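Long-range contacts in predicted metal-dependent phosphohydrolase (Magnetospirillum magnetotacticum MS-1, PDB 3KH1), which probably acts as a metal-dependent phosphohydrolase of the HD superfamily, perhaps removing the 5'-phosphate from deoxynucleotides: residues 31-36 and 146-151; 50-55 and 138-143; 79-84 and 101-106. One frame throughout, in Å; residues are numbered along the deposited sequence.

Contact 1: residues 31-36 and 146-151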
ATOM      1  N   LEU A  31       0.694   9.700 -13.759  1.00  9.17           N
ATOM      2  CA  LEU A  31      -0.253   8.804 -14.413  1.00  9.19           C
ATOM      3  C   LEU A  31       0.141   7.365 -14.196  1.00  9.13           C
ATOM      4  O   LEU A  31       1.308   7.041 -14.067  1.00  9.64           O
ATOM      5  CB  LEU A  31      -0.349   9.079 -15.912  1.00 10.22           C
ATOM      6  CG  LEU A  31      -0.675  10.515 -16.333  1.00  9.83           C
ATOM      7  CD1 LEU A  31      -0.739  10.626 -17.876  1.00 11.78           C
ATOM      8  CD2 LEU A  31      -1.970  10.974 -15.704  1.00 12.98           C
ATOM      9  N   LEU A  32      -0.854   6.494 -14.155  1.00  8.78           N
ATOM     10  CA  LEU A  32      -0.554   5.075 -14.360  1.00  9.25           C
ATOM     11  C   LEU A  32       0.249   4.907 -15.665  1.00  8.81           C
ATOM     12  O   LEU A  32       0.175   5.703 -16.588  1.00  9.62           O
ATOM     13  CB  LEU A  32      -1.847   4.258 -14.434  1.00  9.65           C
ATOM     14  CG  LEU A  32      -2.450   3.808 -13.090  1.00 12.99           C
ATOM     15  CD1 LEU A  32      -2.467   4.800 -11.996  1.00 15.46           C
ATOM     16  CD2 LEU A  32      -3.727   3.016 -13.297  1.00 11.74           C
ATOM     17  N   THR A  33       0.983   3.798 -15.724  1.00  9.46           N
ATOM     18  CA  THR A  33       1.908   3.543 -16.844  1.00  8.86           C
ATOM     19  C   THR A  33       1.242   3.446 -18.204  1.00 10.42           C
ATOM     20  O   THR A  33       1.915   3.684 -19.227  1.00 12.19           O
ATOM     21  CB  THR A  33       2.807   2.317 -16.569  1.00  9.92           C
ATOM     22  OG1 THR A  33       1.950   1.178 -16.391  1.00 10.69           O
ATOM     23  CG2 THR A  33       3.724   2.520 -15.392  1.00  9.97           C
ATOM     24  N   ASP A  34      -0.037   3.099 -18.217  1.00  9.43           N
ATOM     25  CA  ASP A  34      -0.839   3.096 -19.430  1.00 10.51           C
ATOM     26  C   ASP A  34      -1.586   4.419 -19.733  1.00 10.98           C
ATOM     27  O   ASP A  34      -2.394   4.465 -20.665  1.00 11.87           O
ATOM     28  CB  ASP A  34      -1.865   1.930 -19.415  1.00 10.83           C
ATOM     29  CG  ASP A  34      -2.871   2.046 -18.276  1.00 12.15           C
ATOM     30  OD1 ASP A  34      -2.869   3.058 -17.528  1.00 12.27           O
ATOM     31  OD2 ASP A  34      -3.695   1.097 -18.094  1.00 18.16           O
ATOM     32  N   SER A  35      -1.257   5.475 -18.979  1.00 10.61           N
ATOM     33  CA  SER A  35      -1.887   6.804 -19.115  1.00 10.22           C
ATOM     34  C   SER A  35      -3.397   6.782 -18.895  1.00  9.81           C
ATOM     35  O   SER A  35      -4.089   7.767 -19.253  1.00 10.70           O
ATOM     36  CB  SER A  35      -1.549   7.455 -20.468  1.00 10.57           C
ATOM     37  OG  SER A  35      -0.155   7.639 -20.642  1.00 12.73           O
ATOM     38  N   SER A  36      -3.936   5.743 -18.266  1.00 10.10           N
ATOM     39  CA  SER A  36      -5.371   5.588 -18.144  1.00 10.06           C
ATOM     40  C   SER A  36      -6.054   6.576 -17.176  1.00 10.49           C
ATOM     41  O   SER A  36      -7.231   6.831 -17.300  1.00 10.45           O
ATOM     42  CB  SER A  36      -5.737   4.155 -17.745  1.00 10.27           C
ATOM     43  OG  SER A  36      -5.211   3.799 -16.507  1.00 10.74           O
ATOM     44  N   LEU A 146       9.588   9.014 -11.999  1.00  9.71           N
ATOM     45  CA  LEU A 146      10.455   8.987 -13.189  1.00 10.84           C
ATOM     46  C   LEU A 146      10.165   7.772 -14.051  1.00  9.83           C
ATOM     47  O   LEU A 146      10.027   7.859 -15.287  1.00 10.76           O
ATOM     48  CB  LEU A 146      11.928   9.048 -12.811  1.00 11.07           C
ATOM     49  CG  LEU A 146      12.358  10.229 -11.954  1.00 13.25           C
ATOM     50  CD1 LEU A 146      13.876  10.128 -11.638  1.00 16.16           C
ATOM     51  CD2 LEU A 146      12.006  11.568 -12.552  1.00 15.29           C
ATOM     52  N   LEU A 147      10.032   6.626 -13.385  1.00  9.81           N
ATOM     53  CA  LEU A 147       9.620   5.403 -14.074  1.00 10.82           C
ATOM     54  C   LEU A 147       8.324   5.601 -14.811  1.00 10.44           C
ATOM     55  O   LEU A 147       8.180   5.197 -15.982  1.00 10.86           O
ATOM     56  CB  LEU A 147       9.492   4.240 -13.089  1.00 10.74           C
ATOM     57  CG  LEU A 147      10.736   3.795 -12.298  1.00 10.52           C
ATOM     58  CD1 LEU A 147      10.403   2.658 -11.336  1.00 12.59           C
ATOM     59  CD2 LEU A 147      11.844   3.348 -13.188  1.00 14.55           C
ATOM     60  N   HIS A 148       7.365   6.219 -14.145  1.00  9.59           N
ATOM     61  CA  HIS A 148       6.038   6.397 -14.772  1.00  9.42           C
ATOM     62  C   HIS A 148       6.060   7.411 -15.905  1.00 10.07           C
ATOM     63  O   HIS A 148       5.470   7.155 -16.957  1.00 10.90           O
ATOM     64  CB  HIS A 148       5.010   6.786 -13.726  1.00  9.05           C
ATOM     65  CG  HIS A 148       4.487   5.616 -12.955  1.00  8.70           C
ATOM     66  ND1 HIS A 148       3.156   5.357 -12.862  1.00 10.50           N
ATOM     67  CD2 HIS A 148       5.123   4.614 -12.279  1.00  9.84           C
ATOM     68  CE1 HIS A 148       2.987   4.231 -12.187  1.00  9.44           C
ATOM     69  NE2 HIS A 148       4.161   3.748 -11.828  1.00 10.05           N
ATOM     70  N   ASN A 149       6.809   8.508 -15.758  1.00  9.30           N
ATOM     71  CA  ASN A 149       6.903   9.466 -16.815  1.00 10.32           C
ATOM     72  C   ASN A 149       7.570   8.845 -18.033  1.00  9.84           C
ATOM     73  O   ASN A 149       7.218   9.131 -19.177  1.00 11.23           O
ATOM     74  CB  ASN A 149       7.674  10.716 -16.362  1.00  9.69           C
ATOM     75  CG  ASN A 149       6.810  11.917 -16.174  1.00 10.47           C
ATOM     76  OD1 ASN A 149       6.045  12.310 -17.048  1.00 11.54           O
ATOM     77  ND2 ASN A 149       7.011  12.580 -15.045  1.00 12.90           N
ATOM     78  N   PHE A 150       8.521   7.945 -17.823  1.00 10.19           N
ATOM     79  CA  PHE A 150       9.173   7.297 -18.969  1.00 11.10           C
ATOM     80  C   PHE A 150       8.139   6.416 -19.701  1.00 11.02           C
ATOM     81  O   PHE A 150       8.020   6.450 -20.922  1.00 11.72           O
ATOM     82  CB  PHE A 150      10.376   6.484 -18.519  1.00 11.56           C
ATOM     83  CG  PHE A 150      11.243   6.031 -19.649  1.00 11.75           C
ATOM     84  CD1 PHE A 150      12.269   6.842 -20.099  1.00 12.27           C
ATOM     85  CD2 PHE A 150      11.046   4.811 -20.246  1.00 13.00           C
ATOM     86  CE1 PHE A 150      13.058   6.450 -21.139  1.00 13.70           C
ATOM     87  CE2 PHE A 150      11.834   4.401 -21.331  1.00 14.97           C
ATOM     88  CZ  PHE A 150      12.859   5.215 -21.755  1.00 14.69           C
ATOM     89  N   GLU A 151       7.363   5.652 -18.952  1.00 10.24           N
ATOM     90  CA  GLU A 151       6.353   4.787 -19.541  1.00 10.94           C
ATOM     91  C   GLU A 151       5.257   5.530 -20.286  1.00 11.01           C
ATOM     92  O   GLU A 151       4.740   5.040 -21.273  1.00 13.71           O
ATOM     93  CB  GLU A 151       5.717   3.879 -18.504  1.00 11.22           C
ATOM     94  CG  GLU A 151       6.693   2.832 -17.887  1.00 12.34           C
ATOM     95  CD  GLU A 151       7.438   1.979 -18.894  1.00 16.08           C
ATOM     96  OE1 GLU A 151       6.726   1.245 -19.604  1.00 19.54           O
ATOM     97  OE2 GLU A 151       8.698   2.097 -18.967  1.00 18.09           O
TER
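H148, on the C-terminal part of helix 132-151, meets L31, just before a type I beta turn (L32 to S35), and T33 within it; the contact joins the loop between strands 30-31 and 38-40 to this helix of the HD domain. One polar bond crosses the contact. H148 ND1 donates to L31 O at 2.8 Å, with an N-H...O angle of 171° and the oxygen almost exactly in the plane of the ring, so this bond and the methyl above the ring act on different parts of the imidazole. That methyl is CG2 of T33, which makes a CH-pi contact over the ring centre, 3.7 Å from the centroid and 9° off the normal. With CG2 beside the backbone N and anti to the carbonyl carbon, T33 turns OG1 elsewhere, to a hydrogen bond with D21 of the second subunit. An alanine in place of H148 would probably leave the carbonyl of L31 without this donor and open a gap beneath the T33 methyl. H148 also meets the ring of H47, and a calcium ion is bound about 6 Å from its side chain, too far for direct coordination. Apolar packing continues at E151, whose CB lies 3.8 Å from T33 CB and whose CG reaches T33 CG2. Within the turn, S35 N donates to L32 O at 2.8 Å. D34 forms an Asx turn: its OD1 accepts from S36 N at 3.0 Å and from S36 OG at 2.7 Å, both arriving at the same face of the carboxylate.

Contact 2: residues 50-55 and 138-143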
ATOM      1  N   THR A  50       6.330  -1.605  -1.799  1.00  8.47           N
ATOM      2  CA  THR A  50       6.712  -2.848  -2.429  1.00  9.23           C
ATOM      3  C   THR A  50       8.128  -2.728  -3.041  1.00  9.82           C
ATOM      4  O   THR A  50       8.960  -3.629  -2.898  1.00  9.99           O
ATOM      5  CB  THR A  50       5.666  -3.228  -3.509  1.00  8.84           C
ATOM      6  OG1 THR A  50       4.375  -3.306  -2.901  1.00  9.17           O
ATOM      7  CG2 THR A  50       5.975  -4.558  -4.160  1.00 10.66           C
HETATM    8  N   MSE A  51       8.409  -1.586  -3.658  1.00  9.62           N
HETATM    9  CA  MSE A  51       9.756  -1.317  -4.180  1.00  9.84           C
HETATM   10  C   MSE A  51      10.824  -1.358  -3.084  1.00 10.19           C
HETATM   11  O   MSE A  51      11.937  -1.786  -3.339  1.00 11.08           O
HETATM   12  CB  MSE A  51       9.826   0.057  -4.852  1.00 10.06           C
HETATM   13  CG  MSE A  51       9.103   0.129  -6.184  1.00 10.39           C
HETATM   14 SE   MSE A  51       8.841   1.907  -6.870  0.75  7.85          SE
HETATM   15  CE  MSE A  51      10.722   2.402  -7.236  1.00 13.18           C
ATOM     16  N   ALA A  52      10.516  -0.893  -1.871  1.00  9.85           N
ATOM     17  CA  ALA A  52      11.476  -0.955  -0.765  1.00  9.78           C
ATOM     18  C   ALA A  52      11.964  -2.388  -0.560  1.00 10.98           C
ATOM     19  O   ALA A  52      13.142  -2.612  -0.405  1.00 11.78           O
ATOM     20  CB  ALA A  52      10.859  -0.358   0.523  1.00 10.41           C
ATOM     21  N   PHE A  53      11.035  -3.336  -0.517  1.00 10.27           N
ATOM     22  CA  PHE A  53      11.408  -4.713  -0.327  1.00 10.05           C
ATOM     23  C   PHE A  53      12.144  -5.260  -1.541  1.00 10.25           C
ATOM     24  O   PHE A  53      13.152  -5.927  -1.417  1.00 12.48           O
ATOM     25  CB  PHE A  53      10.166  -5.562  -0.006  1.00 10.63           C
ATOM     26  CG  PHE A  53       9.634  -5.343   1.365  1.00 10.13           C
ATOM     27  CD1 PHE A  53      10.368  -5.729   2.484  1.00 10.58           C
ATOM     28  CD2 PHE A  53       8.407  -4.757   1.539  1.00 10.49           C
ATOM     29  CE1 PHE A  53       9.862  -5.520   3.743  1.00 11.35           C
ATOM     30  CE2 PHE A  53       7.853  -4.566   2.817  1.00 10.30           C
ATOM     31  CZ  PHE A  53       8.578  -4.923   3.929  1.00 10.60           C
ATOM     32  N   LEU A  54      11.658  -4.979  -2.738  1.00 11.09           N
ATOM     33  CA  LEU A  54      12.264  -5.503  -3.960  1.00 10.92           C
ATOM     34  C   LEU A  54      13.681  -4.988  -4.198  1.00 11.15           C
ATOM     35  O   LEU A  54      14.527  -5.711  -4.700  1.00 13.14           O
ATOM     36  CB  LEU A  54      11.412  -5.138  -5.173  1.00 10.89           C
ATOM     37  CG  LEU A  54      10.044  -5.776  -5.317  1.00 11.96           C
ATOM     38  CD1 LEU A  54       9.162  -5.044  -6.355  1.00 12.36           C
ATOM     39  CD2 LEU A  54      10.109  -7.278  -5.630  1.00 13.87           C
ATOM     40  N   LEU A  55      13.897  -3.738  -3.808  1.00 12.00           N
ATOM     41  CA  LEU A  55      15.138  -3.010  -4.123  1.00 12.30           C
ATOM     42  C   LEU A  55      16.022  -2.856  -2.893  1.00 13.77           C
ATOM     43  O   LEU A  55      16.960  -2.071  -2.899  1.00 13.69           O
ATOM     44  CB  LEU A  55      14.792  -1.646  -4.746  1.00 12.08           C
ATOM     45  CG  LEU A  55      14.026  -1.728  -6.086  1.00 13.02           C
ATOM     46  CD1 LEU A  55      13.692  -0.339  -6.579  1.00 13.34           C
ATOM     47  CD2 LEU A  55      14.813  -2.514  -7.179  1.00 14.24           C
ATOM     48  N   ASP A 138      12.862   8.217   0.676  1.00 10.86           N
ATOM     49  CA  ASP A 138      12.704   9.360  -0.210  1.00 10.79           C
ATOM     50  C   ASP A 138      13.241   9.045  -1.619  1.00 10.79           C
ATOM     51  O   ASP A 138      12.645   9.440  -2.623  1.00 10.35           O
ATOM     52  CB  ASP A 138      13.426  10.582   0.362  1.00 11.96           C
ATOM     53  CG  ASP A 138      13.129  11.857  -0.405  1.00 12.32           C
ATOM     54  OD1 ASP A 138      11.953  12.288  -0.405  1.00 14.09           O
ATOM     55  OD2 ASP A 138      14.096  12.441  -0.957  1.00 13.40           O
ATOM     56  N   ALA A 139      14.350   8.308  -1.696  1.00 10.91           N
ATOM     57  CA  ALA A 139      14.918   7.947  -2.998  1.00 10.76           C
ATOM     58  C   ALA A 139      13.932   7.099  -3.802  1.00 11.22           C
ATOM     59  O   ALA A 139      13.729   7.328  -5.003  1.00 11.12           O
ATOM     60  CB  ALA A 139      16.226   7.195  -2.740  1.00 11.73           C
ATOM     61  N   LEU A 140      13.272   6.156  -3.142  1.00 11.41           N
ATOM     62  CA  LEU A 140      12.324   5.304  -3.829  1.00 11.63           C
ATOM     63  C   LEU A 140      11.124   6.090  -4.277  1.00 10.80           C
ATOM     64  O   LEU A 140      10.593   5.945  -5.384  1.00 11.20           O
ATOM     65  CB  LEU A 140      11.866   4.182  -2.940  1.00 11.86           C
ATOM     66  CG  LEU A 140      12.944   3.209  -2.522  1.00 11.96           C
ATOM     67  CD1 LEU A 140      12.436   2.349  -1.353  1.00 15.60           C
ATOM     68  CD2 LEU A 140      13.336   2.351  -3.709  1.00 16.14           C
ATOM     69  N   ASP A 141      10.660   6.980  -3.425  1.00 10.19           N
ATOM     70  CA  ASP A 141       9.521   7.828  -3.723  1.00 10.98           C
ATOM     71  C   ASP A 141       9.782   8.773  -4.891  1.00 11.51           C
ATOM     72  O   ASP A 141       8.871   9.092  -5.665  1.00 11.93           O
ATOM     73  CB  ASP A 141       9.112   8.644  -2.519  1.00 12.53           C
ATOM     74  CG  ASP A 141       7.817   9.330  -2.737  1.00 13.60           C
ATOM     75  OD1 ASP A 141       6.808   8.609  -2.894  1.00 16.26           O
ATOM     76  OD2 ASP A 141       7.822  10.552  -2.701  1.00 16.35           O
ATOM     77  N   ARG A 142      11.031   9.220  -5.027  1.00 10.51           N
ATOM     78  CA  ARG A 142      11.401  10.108  -6.121  1.00 11.50           C
ATOM     79  C   ARG A 142      11.679   9.338  -7.403  1.00 10.57           C
ATOM     80  O   ARG A 142      11.530   9.861  -8.518  1.00 11.81           O
ATOM     81  CB  ARG A 142      12.632  10.923  -5.729  1.00 12.48           C
ATOM     82  CG  ARG A 142      12.378  11.937  -4.623  1.00 14.18           C
ATOM     83  CD  ARG A 142      12.030  13.273  -5.146  1.00 15.20           C
ATOM     84  NE  ARG A 142      10.941  13.359  -6.117  1.00 16.33           N
ATOM     85  CZ  ARG A 142       9.625  13.437  -5.844  1.00 17.63           C
ATOM     86  NH1 ARG A 142       9.167  13.500  -4.584  1.00 20.17           N
ATOM     87  NH2 ARG A 142       8.747  13.541  -6.848  1.00 20.98           N
ATOM     88  N   LEU A 143      12.099   8.072  -7.294  1.00 11.04           N
ATOM     89  CA  LEU A 143      12.379   7.259  -8.495  1.00 10.14           C
ATOM     90  C   LEU A 143      11.116   6.877  -9.220  1.00  9.62           C
ATOM     91  O   LEU A 143      11.050   6.889 -10.455  1.00 10.20           O
ATOM     92  CB  LEU A 143      13.094   6.000  -8.045  1.00 10.48           C
ATOM     93  CG  LEU A 143      13.409   4.945  -9.115  1.00 10.40           C
ATOM     94  CD1 LEU A 143      14.286   5.518 -10.254  1.00 13.81           C
ATOM     95  CD2 LEU A 143      14.086   3.699  -8.515  1.00 12.94           C
TER
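L140 projects from helix 132-151 toward the end of helix 41-54 and parts its two methyls between A52 and L55. CD1 sits against the backbone of A52, 3.5 Å from its CA, and touches A52 CB at 3.7 Å; the small side chain of A52 is consistent with so close an approach. CD2 turns to the other partner, 3.9 Å from L55 CD1, and the two leucine side chains slide past each other in opposite directions. L55 is the first residue beyond the helical stretch, yet it still points across the interface.

The third approach is that of M51, a selenomethionine, whose chain crosses the side chain of L143 at a slant. A bend at its last torsion (chi3 67°) carries CE to 3.8 Å from L143 CD2, and the same methyl lies 4.0 Å from L140 O. The axes of the short segments come within 10.1 Å at an angle of 114°, a steep crossing of two helices of the mostly helical HD domain. Helix 65-74 packs on A52 through V68 and L72, while M14 of the second subunit reaches L143.

D141 points away from this interface and hydrogen-bonds to H44. All five residues that meet are buried and apolar, with no hydrogen bond between the segments, so the crossing rests on the fit of methyl groups and on exclusion of water.

Contact 3: residues 79-84 and 101-106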
ATOM      1  N   GLU A  79      -1.982  13.906   3.629  1.00 12.05           N
ATOM      2  CA  GLU A  79      -2.657  14.424   2.437  1.00 12.35           C
ATOM      3  C   GLU A  79      -4.176  14.222   2.440  1.00 13.01           C
ATOM      4  O   GLU A  79      -4.879  14.860   1.661  1.00 13.59           O
ATOM      5  CB  GLU A  79      -1.994  13.900   1.142  1.00 12.43           C
ATOM      6  CG  GLU A  79      -0.479  14.262   1.083  1.00 12.88           C
ATOM      7  CD  GLU A  79       0.132  14.256  -0.298  1.00 12.59           C
ATOM      8  OE1 GLU A  79      -0.446  13.707  -1.229  1.00 14.00           O
ATOM      9  OE2 GLU A  79       1.229  14.873  -0.423  1.00 16.27           O
ATOM     10  N   ILE A  80      -4.698  13.321   3.271  1.00 12.63           N
ATOM     11  CA  ILE A  80      -6.150  13.198   3.450  1.00 13.20           C
ATOM     12  C   ILE A  80      -6.765  14.555   3.684  1.00 15.22           C
ATOM     13  O   ILE A  80      -7.833  14.835   3.140  1.00 16.48           O
ATOM     14  CB  ILE A  80      -6.515  12.194   4.561  1.00 13.23           C
ATOM     15  CG1 ILE A  80      -6.188  10.767   4.133  1.00 13.05           C
ATOM     16  CG2 ILE A  80      -7.971  12.335   4.995  1.00 14.93           C
ATOM     17  CD1 ILE A  80      -6.122   9.792   5.260  1.00 12.99           C
ATOM     18  N   ASP A  81      -6.148  15.363   4.553  1.00 15.95           N
ATOM     19  CA  ASP A  81      -6.627  16.698   4.836  1.00 17.19           C
ATOM     20  C   ASP A  81      -5.893  17.764   4.017  1.00 18.61           C
ATOM     21  O   ASP A  81      -6.490  18.794   3.659  1.00 20.40           O
ATOM     22  CB  ASP A  81      -6.469  17.055   6.327  1.00 19.41           C
ATOM     23  CG  ASP A  81      -7.383  16.271   7.272  1.00 19.28           C
ATOM     24  OD1 ASP A  81      -8.254  15.467   6.817  1.00 21.08           O
ATOM     25  OD2 ASP A  81      -7.230  16.569   8.510  1.00 21.42           O
ATOM     26  N   ALA A  82      -4.590  17.584   3.784  1.00 17.84           N
ATOM     27  CA  ALA A  82      -3.787  18.645   3.142  1.00 18.38           C
ATOM     28  C   ALA A  82      -3.825  18.623   1.617  1.00 18.06           C
ATOM     29  O   ALA A  82      -3.434  19.624   0.995  1.00 20.17           O
ATOM     30  CB  ALA A  82      -2.342  18.612   3.625  1.00 18.35           C
ATOM     31  N   GLY A  83      -4.258  17.516   1.017  1.00 16.83           N
ATOM     32  CA  GLY A  83      -4.216  17.332  -0.435  1.00 16.45           C
ATOM     33  C   GLY A  83      -2.807  17.078  -0.926  1.00 16.35           C
ATOM     34  O   GLY A  83      -1.846  17.082  -0.171  1.00 16.62           O
ATOM     35  N   ASP A  84      -2.697  16.804  -2.205  1.00 16.88           N
ATOM     36  CA  ASP A  84      -1.437  16.606  -2.845  1.00 16.48           C
ATOM     37  C   ASP A  84      -0.937  17.933  -3.419  1.00 18.44           C
ATOM     38  O   ASP A  84      -1.732  18.786  -3.846  1.00 20.76           O
ATOM     39  CB  ASP A  84      -1.606  15.596  -3.985  1.00 16.80           C
ATOM     40  CG  ASP A  84      -0.309  15.326  -4.725  1.00 17.30           C
ATOM     41  OD1 ASP A  84       0.576  14.785  -4.068  1.00 21.93           O
ATOM     42  OD2 ASP A  84      -0.187  15.643  -5.918  1.00 20.72           O
ATOM     43  N   ARG A 101       0.936  19.967   9.023  1.00 25.48           N
ATOM     44  CA  ARG A 101       1.069  19.929  10.489  1.00 26.91           C
ATOM     45  C   ARG A 101      -0.294  19.724  11.156  1.00 26.01           C
ATOM     46  O   ARG A 101      -0.428  18.840  12.013  1.00 26.08           O
ATOM     47  CB  ARG A 101       1.766  21.214  10.998  1.00 28.36           C
ATOM     48  CG  ARG A 101       1.823  21.414  12.540  1.00 33.53           C
ATOM     49  CD  ARG A 101       2.622  22.689  12.929  1.00 37.92           C
ATOM     50  NE  ARG A 101       1.893  23.913  12.552  1.00 42.40           N
ATOM     51  CZ  ARG A 101       2.262  24.804  11.613  1.00 43.75           C
ATOM     52  NH1 ARG A 101       3.402  24.685  10.911  1.00 44.38           N
ATOM     53  NH2 ARG A 101       1.474  25.845  11.375  1.00 44.76           N
ATOM     54  N   LYS A 102      -1.300  20.497  10.737  1.00 24.92           N
ATOM     55  CA  LYS A 102      -2.662  20.327  11.231  1.00 24.71           C
ATOM     56  C   LYS A 102      -3.275  18.971  10.873  1.00 23.78           C
ATOM     57  O   LYS A 102      -3.936  18.346  11.697  1.00 25.02           O
ATOM     58  CB  LYS A 102      -3.597  21.432  10.716  1.00 27.09           C
ATOM     59  N   ALA A 103      -3.011  18.497   9.657  1.00 21.63           N
ATOM     60  CA  ALA A 103      -3.502  17.183   9.249  1.00 20.10           C
ATOM     61  C   ALA A 103      -2.921  16.096  10.168  1.00 20.09           C
ATOM     62  O   ALA A 103      -3.637  15.183  10.620  1.00 19.02           O
ATOM     63  CB  ALA A 103      -3.107  16.929   7.800  1.00 19.52           C
ATOM     64  N   ALA A 104      -1.616  16.152  10.384  1.00 19.88           N
ATOM     65  CA  ALA A 104      -0.936  15.180  11.241  1.00 20.63           C
ATOM     66  C   ALA A 104      -1.573  15.135  12.626  1.00 21.00           C
ATOM     67  O   ALA A 104      -1.860  14.055  13.159  1.00 20.49           O
ATOM     68  CB  ALA A 104       0.510  15.477  11.333  1.00 21.52           C
ATOM     69  N   ALA A 105      -1.806  16.309  13.209  1.00 21.64           N
ATOM     70  CA  ALA A 105      -2.434  16.362  14.520  1.00 22.00           C
ATOM     71  C   ALA A 105      -3.817  15.686  14.578  1.00 22.63           C
ATOM     72  O   ALA A 105      -4.098  14.942  15.528  1.00 24.53           O
ATOM     73  CB  ALA A 105      -2.497  17.792  15.030  1.00 23.71           C
ATOM     74  N   ARG A 106      -4.656  15.897  13.568  1.00 21.41           N
ATOM     75  CA  ARG A 106      -5.992  15.340  13.568  1.00 21.72           C
ATOM     76  C   ARG A 106      -5.964  13.855  13.276  1.00 20.41           C
ATOM     77  O   ARG A 106      -6.637  13.057  13.939  1.00 21.18           O
ATOM     78  CB  ARG A 106      -6.891  16.023  12.540  1.00 22.16           C
ATOM     79  CG  ARG A 106      -8.334  15.534  12.617  1.00 22.55           C
ATOM     80  CD  ARG A 106      -9.185  16.096  11.511  1.00 23.45           C
ATOM     81  NE  ARG A 106      -9.010  15.397  10.229  1.00 22.53           N
ATOM     82  CZ  ARG A 106      -9.578  14.228   9.892  1.00 22.58           C
ATOM     83  NH1 ARG A 106     -10.365  13.552  10.733  1.00 24.88           N
ATOM     84  NH2 ARG A 106      -9.420  13.761   8.677  1.00 22.22           N
TER
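D81 lays its CB against the CB of A103, 3.7 Å away, and extends its carboxylate past that methyl to the guanidinium of R106. The salt bridge is bidentate and side-on. R106 NE donates to D81 OD2 at 2.7 Å, nearly straight at 173°, and uses the syn lone pair of that oxygen. R106 NH2 donates to D81 OD1 at 2.8 Å, also on the syn side. Carboxylate and guanidinium planes are 21° apart, so the two groups meet edge to edge and almost flat, although the side chains as a whole cross at about a right angle. With each oxygen tied to a different nitrogen, rotation of either group would probably cost at least one of the bonds. The chain of R106 runs extended from the backbone until a bend at chi3 (80°) places NE opposite the aspartate.

D81 belongs to the short helix 79-82, which follows closely on D76, a residue that by sequence probably belongs to the HD motif of the family, and the bridge joins it to helix 96-108 across a connection partly disordered in the crystal. At the end of the short helix, G83 N bonds back to E79 O at 2.8 Å before the chain leaves helical geometry with a positive phi at G83.

Packing beside the bridge is modest. A82 N lies 4.3 Å from A103 CB, and I80 CG2 approaches R106 NH2 at 4.2 Å near the plane of the guanidinium. That same NH2 forms a second salt bridge, to E19, so R106 faces two carboxylates, which would probably favour its positive charge.

From the N terminus, the chain reaches 31-36 first, and contact 1 returns to it only at 146-151, closing the widest loop. Inside that loop, contact 2 joins the end of helix 41-54 to the middle of helix 132-151, and within it contact 3 closes a short loop between helices 79-82 and 96-108. The three are thus nested, with no crossing. Contacts 1 and 2 share helix 132-151, and they touch where L147 CD1 lies 4.1 Å from M51 CE; both also meet the second subunit. Contact 3 stands apart, its centre about 23 Å from that of contact 2 and on the opposite side of the chain's centre.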